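Side-chain contacts in uncharacterized protein (Bacillus subtilis, PDB 5DQV), which probably hydrolyses nucleotides to release pyrophosphate, as a metal-dependent pyrophosphohydrolase built on an HD domain: residues Glu50-Phe55 against Leu119-Lys124; Gln85-Gly90 against Glu94-Val99. One frame throughout, in Å; residues are numbered along the deposited sequence.

Interaction 1 of 2, residues Glu50-Phe55 against Leu119-Lys124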
loop_
_atom_site.group_PDB
_atom_site.type_symbol
_atom_site.label_atom_id
_atom_site.label_comp_id
_atom_site.label_asym_id
_atom_site.label_seq_id
_atom_site.Cartn_x
_atom_site.Cartn_y
_atom_site.Cartn_z
ATOM N N GLU A 50 16.017 -23.192 14.387
ATOM C CA GLU A 50 15.116 -24.189 14.993
ATOM C C GLU A 50 15.594 -25.636 14.789
ATOM O O GLU A 50 14.958 -26.559 15.251
ATOM C CB GLU A 50 13.703 -23.991 14.433
ATOM C CG GLU A 50 13.059 -22.663 14.854
ATOM C CD GLU A 50 12.590 -22.668 16.278
ATOM O OE1 GLU A 50 12.103 -23.740 16.766
ATOM O OE2 GLU A 50 12.715 -21.620 16.943
ATOM N N ASN A 51 16.708 -25.813 14.076
ATOM C CA ASN A 51 17.253 -27.138 13.724
ATOM C C ASN A 51 16.279 -27.994 12.947
ATOM O O ASN A 51 16.171 -29.191 13.212
ATOM C CB ASN A 51 17.675 -27.915 14.986
ATOM C CG ASN A 51 18.931 -27.383 15.605
ATOM O OD1 ASN A 51 18.897 -26.791 16.674
ATOM N ND2 ASN A 51 20.048 -27.615 14.947
ATOM N N ALA A 52 15.576 -27.387 11.990
ATOM C CA ALA A 52 14.654 -28.094 11.134
ATOM C C ALA A 52 15.455 -28.576 9.918
ATOM O O ALA A 52 16.607 -28.170 9.734
ATOM C CB ALA A 52 13.516 -27.173 10.730
ATOM N N ASP A 53 14.893 -29.470 9.128
ATOM C CA ASP A 53 15.562 -29.914 7.896
ATOM C C ASP A 53 15.570 -28.795 6.876
ATOM O O ASP A 53 14.511 -28.456 6.332
ATOM C CB ASP A 53 14.841 -31.106 7.306
ATOM C CG ASP A 53 15.570 -31.690 6.075
ATOM O OD1 ASP A 53 15.921 -31.017 5.054
ATOM O OD2 ASP A 53 15.768 -32.878 6.140
ATOM N N LEU A 54 16.739 -28.227 6.593
ATOM C CA LEU A 54 16.802 -26.988 5.769
ATOM C C LEU A 54 16.431 -27.210 4.285
ATOM O O LEU A 54 15.862 -26.313 3.622
ATOM C CB LEU A 54 18.190 -26.338 5.857
ATOM C CG LEU A 54 18.643 -25.823 7.214
ATOM C CD1 LEU A 54 19.983 -25.038 7.139
ATOM C CD2 LEU A 54 17.533 -24.970 7.918
ATOM N N PHE A 55 16.751 -28.395 3.766
ATOM C CA PHE A 55 16.422 -28.668 2.386
ATOM C C PHE A 55 14.919 -28.746 2.218
ATOM O O PHE A 55 14.357 -28.202 1.252
ATOM C CB PHE A 55 17.112 -29.943 1.881
ATOM C CG PHE A 55 16.828 -30.238 0.435
ATOM C CD1 PHE A 55 17.280 -29.376 -0.549
ATOM C CD2 PHE A 55 16.101 -31.355 0.069
ATOM C CE1 PHE A 55 17.024 -29.612 -1.864
ATOM C CE2 PHE A 55 15.835 -31.614 -1.227
ATOM C CZ PHE A 55 16.317 -30.737 -2.222
ATOM N N LEU A 119 0.437 -29.537 11.292
ATOM C CA LEU A 119 1.527 -29.389 10.317
ATOM C C LEU A 119 2.816 -29.990 10.925
ATOM O O LEU A 119 2.944 -30.054 12.123
ATOM C CB LEU A 119 1.674 -27.884 10.049
ATOM C CG LEU A 119 2.051 -27.080 8.789
ATOM C CD1 LEU A 119 1.701 -27.608 7.364
ATOM C CD2 LEU A 119 1.406 -25.729 8.994
ATOM N N SER A 120 3.750 -30.440 10.086
ATOM C CA SER A 120 5.067 -30.920 10.507
ATOM C C SER A 120 5.989 -29.807 11.006
ATOM O O SER A 120 5.743 -28.617 10.784
ATOM C CB SER A 120 5.759 -31.626 9.318
ATOM O OG SER A 120 6.102 -30.694 8.275
ATOM N N ILE A 121 7.079 -30.179 11.673
ATOM C CA ILE A 121 8.071 -29.167 12.071
ATOM C C ILE A 121 8.496 -28.184 10.930
ATOM O O ILE A 121 8.526 -26.934 11.065
ATOM C CB ILE A 121 9.337 -29.843 12.585
ATOM C CG1 ILE A 121 9.051 -30.966 13.630
ATOM C CG2 ILE A 121 10.337 -28.798 13.108
ATOM C CD1 ILE A 121 8.304 -30.429 14.857
ATOM N N GLU A 122 8.882 -28.740 9.799
ATOM C CA GLU A 122 9.247 -27.898 8.647
ATOM C C GLU A 122 8.071 -27.100 8.139
ATOM O O GLU A 122 8.226 -25.955 7.691
ATOM C CB GLU A 122 9.796 -28.759 7.514
ATOM C CG GLU A 122 11.162 -29.346 7.803
ATOM C CD GLU A 122 11.170 -30.461 8.862
ATOM O OE1 GLU A 122 10.185 -31.241 8.981
ATOM O OE2 GLU A 122 12.187 -30.557 9.575
ATOM N N GLY A 123 6.895 -27.708 8.152
ATOM C CA GLY A 123 5.709 -26.979 7.729
ATOM C C GLY A 123 5.429 -25.759 8.612
ATOM O O GLY A 123 5.063 -24.706 8.129
ATOM N N LYS A 124 5.665 -25.911 9.912
ATOM C CA LYS A 124 5.479 -24.806 10.854
ATOM C C LYS A 124 6.472 -23.691 10.589
ATOM O O LYS A 124 6.121 -22.515 10.670
ATOM C CB LYS A 124 5.576 -25.298 12.283
ATOM C CG LYS A 124 4.364 -26.069 12.731
ATOM C CD LYS A 124 4.585 -26.757 14.037
ATOM C CE LYS A 124 3.250 -27.388 14.564
ATOM N NZ LYS A 124 3.567 -28.063 15.837
#

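Interaction 2 of 2, residues Gln85-Gly90 against Glu94-Val99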
loop_
_atom_site.group_PDB
_atom_site.type_symbol
_atom_site.label_atom_id
_atom_site.label_comp_id
_atom_site.label_asym_id
_atom_site.label_seq_id
_atom_site.Cartn_x
_atom_site.Cartn_y
_atom_site.Cartn_z
ATOM N N GLN A 85 7.526 -32.761 -10.945
ATOM C CA GLN A 85 8.658 -31.927 -11.306
ATOM C C GLN A 85 9.737 -32.084 -10.284
ATOM O O GLN A 85 10.938 -32.173 -10.616
ATOM C CB GLN A 85 8.221 -30.462 -11.425
ATOM C CG GLN A 85 9.186 -29.530 -12.127
ATOM C CD GLN A 85 8.997 -29.473 -13.646
ATOM O OE1 GLN A 85 8.412 -30.387 -14.235
ATOM N NE2 GLN A 85 9.536 -28.436 -14.292
ATOM N N LEU A 86 9.346 -32.084 -9.009
ATOM C CA LEU A 86 10.347 -32.342 -7.947
ATOM C C LEU A 86 11.094 -33.654 -8.165
ATOM O O LEU A 86 12.336 -33.713 -8.036
ATOM C CB LEU A 86 9.698 -32.328 -6.538
ATOM C CG LEU A 86 9.127 -30.988 -6.090
ATOM C CD1 LEU A 86 8.333 -31.183 -4.763
ATOM C CD2 LEU A 86 10.284 -29.973 -5.970
ATOM N N VAL A 87 10.353 -34.720 -8.449
ATOM C CA VAL A 87 10.947 -36.042 -8.632
ATOM C C VAL A 87 11.860 -36.063 -9.882
ATOM O O VAL A 87 12.930 -36.649 -9.875
ATOM C CB VAL A 87 9.830 -37.148 -8.698
ATOM C CG1 VAL A 87 10.346 -38.492 -9.239
ATOM C CG2 VAL A 87 9.225 -37.322 -7.298
ATOM N N THR A 88 11.409 -35.443 -10.958
ATOM C CA THR A 88 12.201 -35.380 -12.172
ATOM C C THR A 88 13.482 -34.645 -11.893
ATOM O O THR A 88 14.562 -35.014 -12.369
ATOM C CB THR A 88 11.414 -34.627 -13.250
ATOM O OG1 THR A 88 10.220 -35.356 -13.534
ATOM C CG2 THR A 88 12.258 -34.424 -14.522
ATOM N N PHE A 89 13.376 -33.583 -11.117
ATOM C CA PHE A 89 14.540 -32.813 -10.729
ATOM C C PHE A 89 15.493 -33.534 -9.774
ATOM O O PHE A 89 16.589 -32.993 -9.465
ATOM C CB PHE A 89 14.138 -31.462 -10.150
ATOM C CG PHE A 89 13.623 -30.449 -11.153
ATOM C CD1 PHE A 89 13.891 -30.526 -12.509
ATOM C CD2 PHE A 89 12.948 -29.335 -10.692
ATOM C CE1 PHE A 89 13.427 -29.530 -13.390
ATOM C CE2 PHE A 89 12.538 -28.361 -11.549
ATOM C CZ PHE A 89 12.779 -28.452 -12.899
ATOM N N GLY A 90 15.129 -34.744 -9.330
ATOM C CA GLY A 90 16.031 -35.598 -8.566
ATOM C C GLY A 90 15.819 -35.594 -7.056
ATOM O O GLY A 90 16.580 -36.250 -6.319
ATOM N N GLU A 94 10.783 -39.724 -0.771
ATOM C CA GLU A 94 10.407 -39.457 0.612
ATOM C C GLU A 94 10.379 -37.955 0.896
ATOM O O GLU A 94 9.449 -37.468 1.548
ATOM C CB GLU A 94 11.325 -40.193 1.598
ATOM C CG GLU A 94 11.399 -41.711 1.347
ATOM C CD GLU A 94 10.093 -42.439 1.638
ATOM O OE1 GLU A 94 9.119 -42.288 0.855
ATOM O OE2 GLU A 94 10.047 -43.183 2.648
ATOM N N ASP A 95 11.399 -37.251 0.413
ATOM C CA ASP A 95 11.485 -35.812 0.528
ATOM C C ASP A 95 10.383 -35.127 -0.224
ATOM O O ASP A 95 9.777 -34.164 0.279
ATOM C CB ASP A 95 12.833 -35.323 0.008
ATOM C CG ASP A 95 13.945 -35.597 0.993
ATOM O OD1 ASP A 95 13.662 -35.827 2.188
ATOM O OD2 ASP A 95 15.072 -35.583 0.562
ATOM N N ALA A 96 10.111 -35.627 -1.419
ATOM C CA ALA A 96 9.036 -35.093 -2.209
ATOM C C ALA A 96 7.657 -35.265 -1.520
ATOM O O ALA A 96 6.843 -34.338 -1.474
ATOM C CB ALA A 96 9.075 -35.726 -3.622
ATOM N N ASP A 97 7.425 -36.420 -0.909
ATOM C CA ASP A 97 6.191 -36.653 -0.159
ATOM C C ASP A 97 6.068 -35.651 1.022
ATOM O O ASP A 97 4.958 -35.123 1.290
ATOM C CB ASP A 97 6.174 -38.104 0.412
ATOM C CG ASP A 97 5.740 -39.137 -0.589
ATOM O OD1 ASP A 97 5.317 -38.765 -1.687
ATOM O OD2 ASP A 97 5.818 -40.352 -0.279
ATOM N N ARG A 98 7.187 -35.408 1.734
ATOM C CA ARG A 98 7.208 -34.493 2.880
ATOM C C ARG A 98 6.815 -33.093 2.417
ATOM O O ARG A 98 6.061 -32.402 3.087
ATOM C CB ARG A 98 8.607 -34.427 3.542
ATOM C CG ARG A 98 9.000 -35.605 4.417
ATOM C CD ARG A 98 10.470 -35.529 4.905
ATOM N NE ARG A 98 10.690 -34.539 5.969
ATOM C CZ ARG A 98 11.882 -34.239 6.498
ATOM N NH1 ARG A 98 12.991 -34.868 6.103
ATOM N NH2 ARG A 98 11.966 -33.320 7.463
ATOM N N VAL A 99 7.376 -32.674 1.279
ATOM C CA VAL A 99 7.114 -31.362 0.740
ATOM C C VAL A 99 5.626 -31.252 0.367
ATOM O O VAL A 99 4.955 -30.297 0.779
ATOM C CB VAL A 99 8.003 -31.050 -0.451
ATOM C CG1 VAL A 99 7.448 -29.827 -1.215
ATOM C CG2 VAL A 99 9.440 -30.794 0.076
#

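Interaction 1 of 2, residues Glu50-Phe55 against Leu119-Lys124
The carboxylate of Glu122 is the flat group here, set between the Ala52 methyl and the Asp53 CB methylene: Ala52 CB lies off one of its faces, Asp53 CB off the other. Both crowd the same oxygen, with Ala52 CB 3.8 Å and Asp53 CB 3.5 Å from Glu122 OE2. That oxygen takes the backbone N-H of Asp53 through its anti lone pair, the one turned away from OE1; the bond is 3.0 Å from Asp53 N to Glu122 OE2 and nearly straight at 172°. The side chain gets there by a bend at chi2 (71°), which folds the carboxylate back beside the 52-53 backbone. The other oxygen, OE1, forms a salt bridge with Arg98; in the conformer described, Arg98 NH2 comes to OE1 from the face on which Asp53 CB lies. Beside this polar grip, Ala52 CB rests on Ile121 CG2 at 4.3 Å. With an alanine here instead of Glu122, the Asp53 N-H and the Arg98 guanidinium are likely to lose this partner, and a gap would probably open beside Ala52. The carboxylate of Asp53 itself is turned to its own helix, where OD1 accepts from Ile56 N. Ser120 does the same on its side, its OG receiving Gly123 N at 3.1 Å. The arrangement is thus two N-capped helix starts held side by side, with a glutamate from the first turn of one bonded to the N-cap backbone of the other. In this HD domain, helix 54-63 runs on to the nickel ligands His64 and Asp65, while helix 121-132 carries the ligand Asp130.

Interaction 2 of 2, residues Gln85-Gly90 against Glu94-Val99
Leu86 reaches across to Val99, and its side chain can be followed outward. Leu86 CB leaves the backbone toward helix 93-106, 4.5 Å from Ala96 CB, so it only skirts that methyl. CG, placed opposite the carbonyl carbon by chi1 of -65°, serves as the fork. One branch, Leu86 CD1, makes the contact: it sits 3.9 Å from Val99 CG1, the two side chains crossing at a slant rather than lying alongside each other. The other branch, Leu86 CD2, stays 5.5 Å from Val99 CG1. Leu86 also packs on Ile16 of helix 8-24 and Thr59 of helix 54-63, which makes it a buried junction of several helices.

One residue on, Val87 supplies the second touch: its CG2 comes to 4.0 Å from Ala96 CB. With CG1 swung opposite the backbone N (chi1 165°), CG2 is the methyl left facing Ala96. The small alanine is consistent with the close approach of the helices, Leu86 CA and Ala96 CA lying 6.5 Å apart, and no hydrogen bond crosses between the segments; van der Waals packing carries the contact. Tyr83, also of helix 79-88, touches Ala96 too.

The chain turns back just after these residues. Gly90, with a positive phi of 100°, ends helix 79-88 in a Schellman motif, its N bonding to Val87 O at 3.0 Å; a CB here would run into the carbonyl oxygen of Phe89, which calls for glycine. What results is a tight helical hairpin within the all-helical HD domain, its second helix pressing Val99 onto Val63, the residue before the nickel ligand His64.

Interaction 2 falls between the two halves of interaction 1 in sequence: 50-55 comes first, then 85-90 and 94-99, and 119-124 last. The centres are about 16 Å apart, and both contacts belong to the HD domain. In one of its two conformers, Arg98, on helix 93-106 of interaction 2, links them by a salt bridge to Glu122 and a longer, weak ion pair to Asp53. Helix 54-63 is the shared neighbour: interaction 1 meets its start, and both arms of the hairpin in interaction 2 pack along it, ahead of the nickel ligands His64 and Asp65.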